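Local coordinates for putative histidinol-phosphate aminotransferase (Erwinia carotovora atroseptica, PDB 3LY1), which probably acts as a pyridoxal-phosphate-dependent transaminase of the histidinol-phosphate aminotransferase type, at residues A[47-50]-A[51-54]; A[195-198]-A[199-202]; A[259-262]-A[263-267]. All coordinates share one frame; numbering follows the deposited sequence.

Interaction 1. Residues A[47-50]-A[51-54]; sequences RYAK and NEIL. With PLP (pyridoxal-5'-phosphate), chain M.
Ala49 and Ile53 meet where the loop 47-50 winds into helix 50-63, and this is the tight part of the contact. Ala49, the N-cap residue, offers its carbonyl O to Ile53 N at 2.9 Å. The Ile53 side chain lies against the same oxygen: CG1 stands beside its own backbone N (chi1 -75°), which brings Ile53 CG1 to 3.2 Å from Ala49 O. Ile53 CD1 ends near Ala49 CB, at 4.2 Å. Phe246 and Val249 of helix 246-255 touch this buried side.

Glu52 stands at the border between the packed and the open part. Its chain bends back at chi2 (79°), setting OE1 against the backbone of Ala49, 3.4 Å from Ala49 C. A water joins Glu52 OE1 to Tyr48 O, donating to both. Ala49 is the centre of an inverse gamma turn, closed by a weak bond from Lys50 N to Tyr48 O.

The solvent side belongs to Lys50, Asn51 and Leu54, where Leu54 N reaches Lys50 O over a longer 3.3 Å. The Lys50 side chain leads away from residues 51-54; its NZ is hydrogen-bonded to a citrate, probably from the crystallisation liquor, and Lys50 makes a cation-pi contact with Phe23 of the second subunit.

Tyr48 reaches into the active site of that subunit. Its OH donates to PLP O3P over 2.8 Å, in the ring plane, and also hydrogen-bonds Lys213 NZ there. Tyr48 thus adds one bond to the phosphate alongside those from the second subunit, and the turn at Ala49 probably helps to place it.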
# COMPACT_ATOMS: atom_id res chain seq x y z
N ARG A 47 -8.84 -0.57 13.97
CA ARG A 47 -7.54 -1.02 14.45
C ARG A 47 -6.70 -1.56 13.30
O ARG A 47 -7.21 -1.98 12.29
CB ARG A 47 -7.72 -2.02 15.60
CG ARG A 47 -8.33 -1.32 16.80
CD ARG A 47 -8.28 -2.09 18.05
NE ARG A 47 -9.20 -1.56 19.06
CZ ARG A 47 -8.95 -0.54 19.88
NH1 ARG A 47 -7.79 0.11 19.84
NH2 ARG A 47 -9.88 -0.17 20.75
N TYR A 48 -5.39 -1.50 13.47
CA TYR A 48 -4.45 -2.10 12.55
C TYR A 48 -4.51 -3.60 12.69
O TYR A 48 -4.66 -4.14 13.82
CB TYR A 48 -3.02 -1.63 12.86
CG TYR A 48 -2.79 -0.13 12.71
CD1 TYR A 48 -2.65 0.43 11.46
CD2 TYR A 48 -2.72 0.73 13.83
CE1 TYR A 48 -2.47 1.75 11.31
CE2 TYR A 48 -2.52 2.09 13.66
CZ TYR A 48 -2.39 2.60 12.41
OH TYR A 48 -2.19 3.96 12.19
N ALA A 49 -4.39 -4.29 11.55
CA ALA A 49 -4.48 -5.74 11.48
C ALA A 49 -3.14 -6.41 11.81
O ALA A 49 -2.72 -7.33 11.09
CB ALA A 49 -4.96 -6.19 10.07
N LYS A 50 -2.52 -6.01 12.91
CA LYS A 50 -1.16 -6.46 13.25
C LYS A 50 -0.97 -7.97 13.41
O LYS A 50 -0.17 -8.57 12.68
CB LYS A 50 -0.66 -5.73 14.50
CG LYS A 50 -0.29 -4.28 14.18
CD LYS A 50 -0.03 -3.46 15.44
CE LYS A 50 0.41 -2.00 15.17
NZ LYS A 50 1.82 -1.92 14.79
N ASN A 51 -1.72 -8.60 14.31
CA ASN A 51 -1.58 -10.04 14.47
C ASN A 51 -2.04 -10.87 13.26
O ASN A 51 -1.47 -11.92 12.95
CB ASN A 51 -2.32 -10.53 15.70
CG ASN A 51 -1.98 -11.96 16.03
OD1 ASN A 51 -0.83 -12.26 16.39
ND2 ASN A 51 -2.92 -12.85 15.84
N GLU A 52 -3.07 -10.37 12.58
CA GLU A 52 -3.64 -11.05 11.41
C GLU A 52 -2.62 -11.07 10.27
O GLU A 52 -2.54 -12.04 9.53
CB GLU A 52 -4.94 -10.35 10.99
CG GLU A 52 -6.13 -10.50 12.00
CD GLU A 52 -6.08 -9.55 13.23
OE1 GLU A 52 -5.27 -8.62 13.28
OE2 GLU A 52 -6.88 -9.76 14.17
N ILE A 53 -1.87 -9.97 10.14
CA ILE A 53 -0.78 -9.87 9.15
C ILE A 53 0.33 -10.88 9.45
O ILE A 53 0.88 -11.50 8.54
CB ILE A 53 -0.26 -8.46 9.07
CG1 ILE A 53 -1.28 -7.62 8.28
CG2 ILE A 53 1.19 -8.38 8.44
CD1 ILE A 53 -1.10 -6.07 8.41
N LEU A 54 0.67 -11.04 10.73
CA LEU A 54 1.61 -12.08 11.14
C LEU A 54 1.09 -13.47 10.74
O LEU A 54 1.82 -14.26 10.16
CB LEU A 54 1.94 -11.99 12.65
CG LEU A 54 2.75 -10.77 13.12
CD1 LEU A 54 2.93 -10.79 14.65
CD2 LEU A 54 4.13 -10.72 12.48
N1 PLP M . 2.18 9.86 11.39
C2 PLP M . 2.08 9.84 12.75
C2A PLP M . 2.44 11.07 13.52
C3 PLP M . 1.62 8.69 13.36
O3 PLP M . 1.50 8.66 14.71
C4 PLP M . 1.28 7.55 12.61
C4A PLP M . 1.07 6.26 13.34
O4A PLP M . -0.11 5.90 13.38
C5 PLP M . 1.40 7.58 11.23
C6 PLP M . 1.86 8.76 10.65
C5A PLP M . 1.10 6.42 10.29
O4P PLP M . -0.31 6.15 10.23
P PLP M . -1.03 5.54 8.96
O1P PLP M . -0.13 4.75 8.01
O2P PLP M . -1.75 6.69 8.34
O3P PLP M . -2.12 4.64 9.48
O HOH W 1 -5.82 -6.33 15.10

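Interaction 2. Residues A[195-198]-A[199-202]; sequences SPMI and TQGA
This is a helix C-terminal contact, in which the short helix 195-199 ends and the chain turns toward strand 205-210. Ser195 O takes two backbone donors, Ile198 N and Thr199 N, the latter at 3.2 Å and almost straight, with an N-H...O angle of 171°. Gln200 N follows, bonding to Pro196 O at 2.9 Å.

Beyond Gln200 the chain leaves the helix in a Schellman motif. Gly201 takes the positive phi of 108° that closes it, and Ala202 N comes back to Met197 O at 3.0 Å. The second bond of the motif runs from Gly201 N to Ile198 O, coming from well above the carbonyl plane. Ala202 CB points back at the helix and rests 3.2 Å from Met197 O, and a water bridges Ile198 O and Ala202 O, donating to both. The turn delivers the chain to the mixed seven-stranded sheet of the large domain, as in fold-type I PLP enzymes.

Met197, a selenomethionine modelled in two conformers, lies side by side with Gln200 in one of them, its CE 3.9 Å from Gln200 NE2, and packs on Ile205 too. The Gln200 chain, extended beyond CG, lies along the Pro196 carbonyl, with CG 3.2 Å from Pro196 O. Along another face a water links Ser195 OG with Thr199 OG1, while Ser195 OG is also hydrogen-bonded to His64 ND1. Ile198 turns inward instead, packing on Ile205 and Leu207 of the strand that the turn leads into.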
# COMPACT_ATOMS: atom_id res chain seq x y z
N SER A 195 9.13 -21.40 -7.30
CA SER A 195 9.12 -21.49 -5.85
C SER A 195 10.04 -22.56 -5.21
O SER A 195 10.73 -22.25 -4.22
CB SER A 195 7.68 -21.67 -5.34
OG SER A 195 7.65 -21.45 -3.94
N PRO A 196 10.05 -23.81 -5.74
CA PRO A 196 10.92 -24.77 -5.09
C PRO A 196 12.42 -24.40 -5.12
O PRO A 196 13.15 -24.81 -4.23
CB PRO A 196 10.63 -26.07 -5.83
CG PRO A 196 9.23 -25.91 -6.31
CD PRO A 196 9.18 -24.46 -6.73
N MSE A 197 12.88 -23.62 -6.11
CA MSE A 197 14.29 -23.19 -6.14
C MSE A 197 14.62 -22.29 -4.93
O MSE A 197 15.73 -22.29 -4.42
CB MSE A 197 14.63 -22.50 -7.47
CG MSE A 197 14.31 -23.34 -8.73
SE MSE A 197 15.21 -25.05 -8.77
CE MSE A 197 13.72 -26.29 -8.54
N ILE A 198 13.64 -21.55 -4.44
CA ILE A 198 13.84 -20.69 -3.25
C ILE A 198 13.82 -21.55 -1.96
O ILE A 198 14.66 -21.40 -1.06
CB ILE A 198 12.77 -19.58 -3.19
CG1 ILE A 198 12.89 -18.66 -4.42
CG2 ILE A 198 12.88 -18.78 -1.84
CD1 ILE A 198 11.62 -17.79 -4.69
N THR A 199 12.86 -22.45 -1.88
CA THR A 199 12.84 -23.46 -0.83
C THR A 199 14.19 -24.20 -0.71
O THR A 199 14.63 -24.48 0.38
CB THR A 199 11.75 -24.47 -1.10
OG1 THR A 199 10.50 -23.78 -1.06
CG2 THR A 199 11.76 -25.66 -0.12
N GLN A 200 14.84 -24.46 -1.85
CA GLN A 200 16.10 -25.18 -1.89
C GLN A 200 17.32 -24.28 -1.66
O GLN A 200 18.45 -24.76 -1.66
CB GLN A 200 16.22 -25.96 -3.23
CG GLN A 200 15.15 -27.07 -3.31
CD GLN A 200 14.91 -27.61 -4.72
OE1 GLN A 200 13.79 -28.09 -5.03
NE2 GLN A 200 15.93 -27.58 -5.56
N GLY A 201 17.07 -22.98 -1.43
CA GLY A 201 18.09 -22.04 -0.95
C GLY A 201 18.62 -20.99 -1.93
O GLY A 201 19.59 -20.28 -1.58
N ALA A 202 18.02 -20.84 -3.12
CA ALA A 202 18.47 -19.80 -4.06
C ALA A 202 18.44 -18.38 -3.41
O ALA A 202 17.46 -17.98 -2.75
CB ALA A 202 17.60 -19.82 -5.36
O HOH W 2 8.31 -24.11 -2.82
O HOH W 3 16.30 -19.22 -0.68

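Interaction 3. Residues A[259-262]-A[263-267]; sequences SAFI and TYSKK
The opening turns of the long helix 259-283 hold this contact, in which residues 259-262 are joined to 263-267 by successive i to i+4 backbone bonds. Thr263 N reaches Ser259 O, and Tyr264 N reaches Ala260 O. Ser265 N then meets Phe261 O at 2.8 Å, the shortest of the set, and Lys266 N meets Ile262 O at 3.0 Å.

The Phe261 ring has neighbours from both the next turn's aromatic and its small residue. A chi1 of 175° turns the ring toward the carbonyl side of its own residue and out from the helix, and Ser265 CB comes over one face, 4.0 Å from Phe261 CE2. Tyr264 adopts a similar first torsion (169°), yet the planes of the two rings are steeply turned against each other. Phe261 CD1 lies at the edge of the Tyr264 ring, near its plane, 4.3 Å from Tyr264 CD2, an apolar touch at the Tyr264 edge. Loop residues cover this side: Ser31 packs on Phe261 and Leu28 on Tyr264.

Ser265 turns its buried hydroxyl out of the contact to Ile214 O and Asn26 ND2, which ties the helix to two loops, one of them directly following Lys213 of the cofactor site. The Ser265 side chain is about 8 Å from that of Lys213. Ile262 adds to this by packing on Ile214 and His215. On the outer side, Thr263 CB leans on Ala260 O at 3.5 Å, and Lys266 NZ leaves the two segments for a salt bridge with Asp270 and a hydrogen bond to Asn187 OD1. Asp258 OD1, just ahead, accepts from Phe261 N. With Phe261 and Ser265 buried against loops and Thr263 exposed, these are the amphipathic first turns of a long helix in a fold-type I aminotransferase.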
# COMPACT_ATOMS: atom_id res chain seq x y z
N SER A 259 -10.45 -24.00 -1.24
CA SER A 259 -9.85 -24.66 -2.40
C SER A 259 -10.88 -24.94 -3.50
O SER A 259 -10.54 -24.97 -4.68
CB SER A 259 -9.15 -25.95 -1.94
OG SER A 259 -10.09 -26.87 -1.41
N ALA A 260 -12.14 -25.13 -3.12
CA ALA A 260 -13.22 -25.38 -4.06
C ALA A 260 -13.39 -24.16 -4.98
O ALA A 260 -13.56 -24.30 -6.21
CB ALA A 260 -14.51 -25.68 -3.33
N PHE A 261 -13.33 -22.96 -4.40
CA PHE A 261 -13.44 -21.74 -5.20
C PHE A 261 -12.30 -21.62 -6.21
O PHE A 261 -12.54 -21.25 -7.35
CB PHE A 261 -13.53 -20.46 -4.35
CG PHE A 261 -13.52 -19.22 -5.19
CD1 PHE A 261 -14.68 -18.77 -5.79
CD2 PHE A 261 -12.33 -18.52 -5.42
CE1 PHE A 261 -14.66 -17.62 -6.59
CE2 PHE A 261 -12.31 -17.39 -6.21
CZ PHE A 261 -13.49 -16.93 -6.79
N ILE A 262 -11.07 -21.92 -5.81
CA ILE A 262 -9.89 -21.76 -6.70
C ILE A 262 -10.05 -22.68 -7.92
O ILE A 262 -9.87 -22.28 -9.09
CB ILE A 262 -8.59 -22.03 -5.92
CG1 ILE A 262 -8.44 -20.95 -4.83
CG2 ILE A 262 -7.35 -22.06 -6.82
CD1 ILE A 262 -8.20 -19.51 -5.41
N THR A 263 -10.47 -23.91 -7.65
CA THR A 263 -10.81 -24.86 -8.72
C THR A 263 -11.86 -24.31 -9.68
O THR A 263 -11.68 -24.39 -10.89
CB THR A 263 -11.29 -26.18 -8.12
OG1 THR A 263 -10.19 -26.75 -7.40
CG2 THR A 263 -11.77 -27.15 -9.22
N TYR A 264 -12.92 -23.74 -9.13
CA TYR A 264 -14.00 -23.14 -9.94
C TYR A 264 -13.51 -21.92 -10.75
O TYR A 264 -13.89 -21.75 -11.92
CB TYR A 264 -15.17 -22.75 -9.01
CG TYR A 264 -16.24 -21.89 -9.65
CD1 TYR A 264 -16.98 -22.36 -10.75
CD2 TYR A 264 -16.55 -20.64 -9.15
CE1 TYR A 264 -17.96 -21.56 -11.35
CE2 TYR A 264 -17.53 -19.83 -9.74
CZ TYR A 264 -18.22 -20.29 -10.83
OH TYR A 264 -19.19 -19.49 -11.40
N SER A 265 -12.71 -21.07 -10.10
CA SER A 265 -12.12 -19.88 -10.71
C SER A 265 -11.32 -20.27 -11.96
O SER A 265 -11.49 -19.67 -13.00
CB SER A 265 -11.26 -19.13 -9.66
OG SER A 265 -10.69 -17.93 -10.16
N LYS A 266 -10.49 -21.30 -11.89
CA LYS A 266 -9.74 -21.78 -13.06
C LYS A 266 -10.67 -22.39 -14.14
O LYS A 266 -10.58 -22.07 -15.33
CB LYS A 266 -8.70 -22.84 -12.64
CG LYS A 266 -8.08 -23.55 -13.83
CD LYS A 266 -6.87 -24.37 -13.48
CE LYS A 266 -6.13 -24.75 -14.75
NZ LYS A 266 -7.01 -25.52 -15.68
N LYS A 267 -11.58 -23.26 -13.70
CA LYS A 267 -12.47 -23.97 -14.63
C LYS A 267 -13.32 -23.00 -15.43
O LYS A 267 -13.43 -23.15 -16.66
CB LYS A 267 -13.37 -24.95 -13.88
CG LYS A 267 -14.32 -25.74 -14.82
CD LYS A 267 -15.30 -26.67 -14.05
CE LYS A 267 -15.88 -27.81 -14.95
NZ LYS A 267 -15.87 -27.50 -16.44

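Overall arrangement
Along the chain the three contacts come in series. Their centres lie 26 to 28 Å apart, and none touches another: the nearest atoms are about 17 Å apart for interactions 1 and 2, about 18 Å for 1 and 3, and about 15 Å for 2 and 3. Interaction 1 starts helix 50-63, interaction 2 ends helix 195-199 just before strand 205-210 of the mixed seven-stranded sheet, and interaction 3 opens helix 259-283. They bear differently on the cofactor: 47-54 reaches the site of the second subunit, 259-267 lies near Lys213 within its own chain, and 195-202 lies away from the cofactor sites. Each site thus draws on both subunits.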